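Local coordinates for protein MaoC-like dehydratase (Phytophthora Capsici, PDB 3KH8) that probably catalyses the reversible hydration of enoyl thioesters, as a lyase of the MaoC-like dehydratase family built from hot dog folds, at residues A48-T53 / T163-E168; L86-L91 / R134-S139. All blocks are in the same frame, centred on the assembly; numbering follows the deposited sequence.

Contact 1. Residues A48-T53 / T163-E168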
loop_
_atom_site.group_PDB
_atom_site.type_symbol
_atom_site.label_atom_id
_atom_site.label_comp_id
_atom_site.label_asym_id
_atom_site.label_seq_id
_atom_site.Cartn_x
_atom_site.Cartn_y
_atom_site.Cartn_z
ATOM N N ALA A 48 -29.635 -4.430 6.450
ATOM C CA ALA A 48 -28.601 -5.372 6.851
ATOM C C ALA A 48 -27.646 -4.680 7.811
ATOM O O ALA A 48 -27.304 -3.506 7.628
ATOM C CB ALA A 48 -27.860 -5.903 5.638
ATOM N N THR A 49 -27.239 -5.403 8.847
ATOM C CA THR A 49 -26.318 -4.870 9.841
ATOM C C THR A 49 -25.029 -5.686 9.837
ATOM O O THR A 49 -25.064 -6.916 9.827
ATOM C CB THR A 49 -26.954 -4.851 11.248
ATOM O OG1 THR A 49 -28.179 -4.107 11.208
ATOM C CG2 THR A 49 -26.021 -4.204 12.260
ATOM N N TYR A 50 -23.897 -4.993 9.814
ATOM C CA TYR A 50 -22.593 -5.650 9.856
ATOM C C TYR A 50 -21.590 -4.831 10.659
ATOM O O TYR A 50 -21.897 -3.732 11.127
ATOM C CB TYR A 50 -22.070 -5.945 8.439
ATOM C CG TYR A 50 -21.780 -4.719 7.599
ATOM C CD1 TYR A 50 -20.487 -4.199 7.518
ATOM C CD2 TYR A 50 -22.793 -4.086 6.877
ATOM C CE1 TYR A 50 -20.209 -3.072 6.745
ATOM C CE2 TYR A 50 -22.527 -2.956 6.101
ATOM C CZ TYR A 50 -21.232 -2.457 6.041
ATOM O OH TYR A 50 -20.957 -1.349 5.279
ATOM N N THR A 51 -20.393 -5.385 10.814
ATOM C CA THR A 51 -19.331 -4.750 11.573
ATOM C C THR A 51 -18.156 -4.448 10.653
ATOM O O THR A 51 -17.820 -5.246 9.778
ATOM C CB THR A 51 -18.882 -5.647 12.747
ATOM O OG1 THR A 51 -20.033 -6.018 13.512
ATOM C CG2 THR A 51 -17.912 -4.917 13.653
ATOM N N ALA A 52 -17.554 -3.281 10.848
ATOM C CA ALA A 52 -16.361 -2.896 10.102
ATOM C C ALA A 52 -15.257 -2.501 11.070
ATOM O O ALA A 52 -15.501 -1.817 12.070
ATOM C CB ALA A 52 -16.668 -1.759 9.138
ATOM N N THR A 53 -14.043 -2.944 10.766
ATOM C CA THR A 53 -12.885 -2.688 11.610
ATOM C C THR A 53 -11.712 -2.259 10.738
ATOM O O THR A 53 -11.477 -2.832 9.675
ATOM C CB THR A 53 -12.526 -3.948 12.443
ATOM O OG1 THR A 53 -13.616 -4.255 13.322
ATOM C CG2 THR A 53 -11.263 -3.736 13.275
ATOM N N THR A 163 -28.099 2.969 -2.544
ATOM C CA THR A 163 -27.864 2.173 -1.337
ATOM C C THR A 163 -27.176 3.027 -0.275
ATOM O O THR A 163 -26.068 3.537 -0.483
ATOM C CB THR A 163 -27.020 0.907 -1.636
ATOM O OG1 THR A 163 -27.707 0.086 -2.587
ATOM C CG2 THR A 163 -26.767 0.094 -0.365
ATOM N N GLN A 164 -27.854 3.179 0.859
ATOM C CA GLN A 164 -27.359 3.969 1.969
ATOM C C GLN A 164 -26.633 3.090 2.981
ATOM O O GLN A 164 -27.066 1.978 3.274
ATOM C CB GLN A 164 -28.520 4.699 2.645
ATOM C CG GLN A 164 -28.138 5.540 3.853
ATOM C CD GLN A 164 -29.335 6.248 4.460
ATOM O OE1 GLN A 164 -29.990 7.052 3.803
ATOM N NE2 GLN A 164 -29.626 5.948 5.723
ATOM N N THR A 165 -25.525 3.606 3.502
ATOM C CA THR A 165 -24.797 2.954 4.584
ATOM C C THR A 165 -24.571 3.959 5.703
ATOM O O THR A 165 -24.020 5.036 5.480
ATOM C CB THR A 165 -23.446 2.379 4.104
ATOM O OG1 THR A 165 -23.680 1.425 3.065
ATOM C CG2 THR A 165 -22.705 1.693 5.252
ATOM N N GLN A 166 -25.016 3.602 6.901
ATOM C CA GLN A 166 -24.768 4.411 8.082
ATOM C C GLN A 166 -23.771 3.705 8.996
ATOM O O GLN A 166 -23.978 2.551 9.375
ATOM C CB GLN A 166 -26.079 4.691 8.824
ATOM C CG GLN A 166 -26.992 5.690 8.125
ATOM C CD GLN A 166 -28.323 5.860 8.833
ATOM O OE1 GLN A 166 -29.204 5.003 8.739
ATOM N NE2 GLN A 166 -28.476 6.970 9.544
ATOM N N PHE A 167 -22.681 4.397 9.324
ATOM C CA PHE A 167 -21.706 3.889 10.285
ATOM C C PHE A 167 -21.823 4.610 11.614
ATOM O O PHE A 167 -21.986 5.833 11.664
ATOM C CB PHE A 167 -20.274 3.997 9.754
ATOM C CG PHE A 167 -19.946 2.994 8.690
ATOM C CD1 PHE A 167 -19.875 1.633 8.993
ATOM C CD2 PHE A 167 -19.710 3.407 7.382
ATOM C CE1 PHE A 167 -19.576 0.703 8.011
ATOM C CE2 PHE A 167 -19.405 2.482 6.392
ATOM C CZ PHE A 167 -19.340 1.126 6.706
ATOM N N GLU A 168 -21.735 3.831 12.687
ATOM C CA GLU A 168 -21.851 4.337 14.047
ATOM C C GLU A 168 -21.001 3.506 15.007
ATOM O O GLU A 168 -20.679 2.351 14.725
ATOM C CB GLU A 168 -23.320 4.311 14.494
ATOM C CG GLU A 168 -24.003 2.953 14.304
ATOM C CD GLU A 168 -25.462 2.940 14.724
ATOM O OE1 GLU A 168 -26.138 3.988 14.630
ATOM O OE2 GLU A 168 -25.937 1.869 15.141
HETATM O O HOH W 1 -22.907 -1.099 3.394
#
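On the concave side of the curled antiparallel sheet of the N-terminal hot dog domain, Y50 of strand 48-53 reaches across to T165 and F167 of strand 163-168. The two strands are not hydrogen-bonded neighbours: strand 141-154 runs between them, and the short segment axes come no nearer than 9.0 Å at 57° to each other. Side chains rather than backbones make the contact, the long Y50 and F167 reaching farthest. CG of Y50 sits between backbone N and carbonyl carbon (chi1 65°), which swings the ring inward and carries OH to 3.3 Å from CZ of F167 and 3.5 Å from CG2 of T165. This hydroxyl, set among apolar groups, is met by a water 2.7 Å from OH of Y50 and 2.7 Å from OG1 of T165. The two aromatic rings meet obliquely, with CE1 of Y50 4.0 Å from CE1 of F167. In a hot dog fold a curled sheet wraps round a central helix; here the short helix 91-94 lies on that side of the sheet, and its L91 and P92 touch F167. A small residue suits position 52, where CB of A52 lies 4.0 Å from CE1 of F167. CG2 of T165 stands 3.5 Å above one face of the F167 ring, offset toward the rim.

Contact 2. Residues L86-L91 / R134-S139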
loop_
_atom_site.group_PDB
_atom_site.type_symbol
_atom_site.label_atom_id
_atom_site.label_comp_id
_atom_site.label_asym_id
_atom_site.label_seq_id
_atom_site.Cartn_x
_atom_site.Cartn_y
_atom_site.Cartn_z
ATOM N N LEU A 86 -12.266 10.653 3.423
ATOM C CA LEU A 86 -13.046 9.798 2.529
ATOM C C LEU A 86 -12.944 8.302 2.858
ATOM O O LEU A 86 -13.689 7.493 2.297
ATOM C CB LEU A 86 -12.656 10.037 1.062
ATOM C CG LEU A 86 -13.680 9.584 0.008
ATOM C CD1 LEU A 86 -14.890 10.522 -0.018
ATOM C CD2 LEU A 86 -13.047 9.488 -1.374
ATOM N N TYR A 87 -12.036 7.927 3.761
ATOM C CA TYR A 87 -11.795 6.501 4.035
ATOM C C TYR A 87 -13.043 5.626 4.293
ATOM O O TYR A 87 -13.081 4.486 3.830
ATOM C CB TYR A 87 -10.723 6.285 5.125
ATOM C CG TYR A 87 -10.490 4.817 5.424
ATOM C CD1 TYR A 87 -9.893 3.983 4.482
ATOM C CD2 TYR A 87 -10.896 4.256 6.634
ATOM C CE1 TYR A 87 -9.691 2.622 4.741
ATOM C CE2 TYR A 87 -10.702 2.898 6.902
ATOM C CZ TYR A 87 -10.098 2.094 5.953
ATOM O OH TYR A 87 -9.904 0.759 6.207
ATOM N N PRO A 88 -14.069 6.144 5.009
ATOM C CA PRO A 88 -15.264 5.311 5.232
ATOM C C PRO A 88 -15.861 4.610 3.995
ATOM O O PRO A 88 -16.465 3.551 4.148
ATOM C CB PRO A 88 -16.260 6.302 5.837
ATOM C CG PRO A 88 -15.404 7.221 6.612
ATOM C CD PRO A 88 -14.148 7.395 5.790
ATOM N N VAL A 89 -15.674 5.161 2.790
ATOM C CA VAL A 89 -16.161 4.505 1.561
ATOM C C VAL A 89 -15.590 3.101 1.348
ATOM O O VAL A 89 -16.181 2.290 0.632
ATOM C CB VAL A 89 -15.920 5.343 0.262
ATOM C CG1 VAL A 89 -16.555 6.710 0.383
ATOM C CG2 VAL A 89 -14.427 5.451 -0.090
ATOM N N CYS A 90 -14.436 2.829 1.956
ATOM C CA CYS A 90 -13.787 1.526 1.831
ATOM C C CYS A 90 -14.370 0.477 2.767
ATOM O O CYS A 90 -14.259 -0.714 2.500
ATOM C CB CYS A 90 -12.280 1.657 2.084
ATOM S SG CYS A 90 -11.436 2.565 0.790
ATOM N N LEU A 91 -14.986 0.925 3.858
ATOM C CA LEU A 91 -15.432 0.016 4.927
ATOM C C LEU A 91 -16.490 -1.027 4.520
ATOM O O LEU A 91 -16.432 -2.165 5.001
ATOM C CB LEU A 91 -15.851 0.795 6.181
ATOM C CG LEU A 91 -14.744 1.576 6.903
ATOM C CD1 LEU A 91 -15.332 2.524 7.938
ATOM C CD2 LEU A 91 -13.704 0.643 7.546
ATOM N N ARG A 134 -18.651 12.546 12.391
ATOM C CA ARG A 134 -17.479 12.620 13.262
ATOM C C ARG A 134 -16.304 11.968 12.540
ATOM O O ARG A 134 -16.468 10.904 11.948
ATOM C CB ARG A 134 -17.726 11.878 14.581
ATOM C CG ARG A 134 -18.656 12.587 15.557
ATOM C CD ARG A 134 -18.619 11.953 16.951
ATOM N NE ARG A 134 -19.351 10.688 17.023
ATOM C CZ ARG A 134 -18.802 9.510 17.312
ATOM N NH1 ARG A 134 -17.502 9.413 17.561
ATOM N NH2 ARG A 134 -19.559 8.422 17.357
ATOM N N PRO A 135 -15.115 12.594 12.590
ATOM C CA PRO A 135 -13.943 11.963 11.974
ATOM C C PRO A 135 -13.610 10.636 12.657
ATOM O O PRO A 135 -13.922 10.448 13.838
ATOM C CB PRO A 135 -12.825 12.987 12.208
ATOM C CG PRO A 135 -13.537 14.288 12.457
ATOM C CD PRO A 135 -14.781 13.898 13.190
ATOM N N LEU A 136 -13.013 9.716 11.904
ATOM C CA LEU A 136 -12.622 8.422 12.448
ATOM C C LEU A 136 -11.481 8.564 13.448
ATOM O O LEU A 136 -10.617 9.427 13.292
ATOM C CB LEU A 136 -12.211 7.466 11.322
ATOM C CG LEU A 136 -13.278 7.032 10.315
ATOM C CD1 LEU A 136 -12.621 6.291 9.158
ATOM C CD2 LEU A 136 -14.357 6.174 10.970
ATOM N N ASP A 137 -11.499 7.717 14.477
ATOM C CA ASP A 137 -10.398 7.604 15.432
ATOM C C ASP A 137 -9.149 7.159 14.664
ATOM O O ASP A 137 -9.142 6.074 14.083
ATOM C CB ASP A 137 -10.762 6.578 16.515
ATOM C CG ASP A 137 -9.748 6.517 17.655
ATOM O OD1 ASP A 137 -8.584 6.951 17.495
ATOM O OD2 ASP A 137 -10.128 6.013 18.732
ATOM N N PRO A 138 -8.097 8.000 14.642
ATOM C CA PRO A 138 -6.910 7.654 13.850
ATOM C C PRO A 138 -6.041 6.536 14.447
ATOM O O PRO A 138 -5.089 6.099 13.803
ATOM C CB PRO A 138 -6.131 8.973 13.780
ATOM C CG PRO A 138 -6.584 9.755 14.956
ATOM C CD PRO A 138 -7.991 9.341 15.250
ATOM N N SER A 139 -6.380 6.070 15.650
ATOM C CA SER A 139 -5.668 4.945 16.265
ATOM C C SER A 139 -6.298 3.591 15.910
ATOM O O SER A 139 -5.831 2.541 16.357
ATOM C CB SER A 139 -5.588 5.124 17.785
ATOM O OG SER A 139 -6.861 4.941 18.382
#
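A single methyl group, CD1 of L136, makes every close contact of L136 with Y87 and P88, between two segments with no strand and no hydrogen bond joining them. It lies in the plane of the Y87 ring, against its edge, 3.7 Å from CD2, and the two side chains cross at about a right angle. The pyrrolidine ring of P88 points at the same methyl, with CG and CD both 3.9 Å from CD1 of L136. CB of the leucine already points at the other segment; with CG anti to the carbonyl carbon (chi1 -65°) and CD1 extended (chi2 170°), the branch ends on Y87 and P88. Proline suits the first turn of the short 3-10 segment 87-90, where it needs no N-H to give, while its carbonyl accepts from L91 N. Y87 lies edge-to-face with Y62 of helix 56-65, and L136 also touches Y54 and A83. Beyond the leucine the loop turns on D137: its OD1 accepts from S139 N at 3.0 Å, an Asx turn, and from S139 OG at 2.8 Å. Both donors approach from the same face of the carboxylate, out of its plane, so two bonds grip one oxygen. These bonds fix the turn within the loop, whereas the contact across the segments, lacking any directional bond, depends on shape and on the burial of carbon surface.

How the contacts relate
Contact 2 is nested in the chain loop closed by contact 1: strand 48-53 comes first, then segment 86-91, the loop 134-139 and finally strand 163-168. Their centres are 12 Å apart, and they meet at the entry to helix 91-94, where CB of L91 lies 3.5 Å from CZ of F167 and 4.0 Å from CB of A52. Contact 1 thus spans the sheet beneath this helix start, while contact 2 ties the approach to the helix to the loop linking strands 123-132 and 141-154. Together they place the 3-10 segment and the short helix after it against the curled sheet, consistent with an N-terminal hot dog domain.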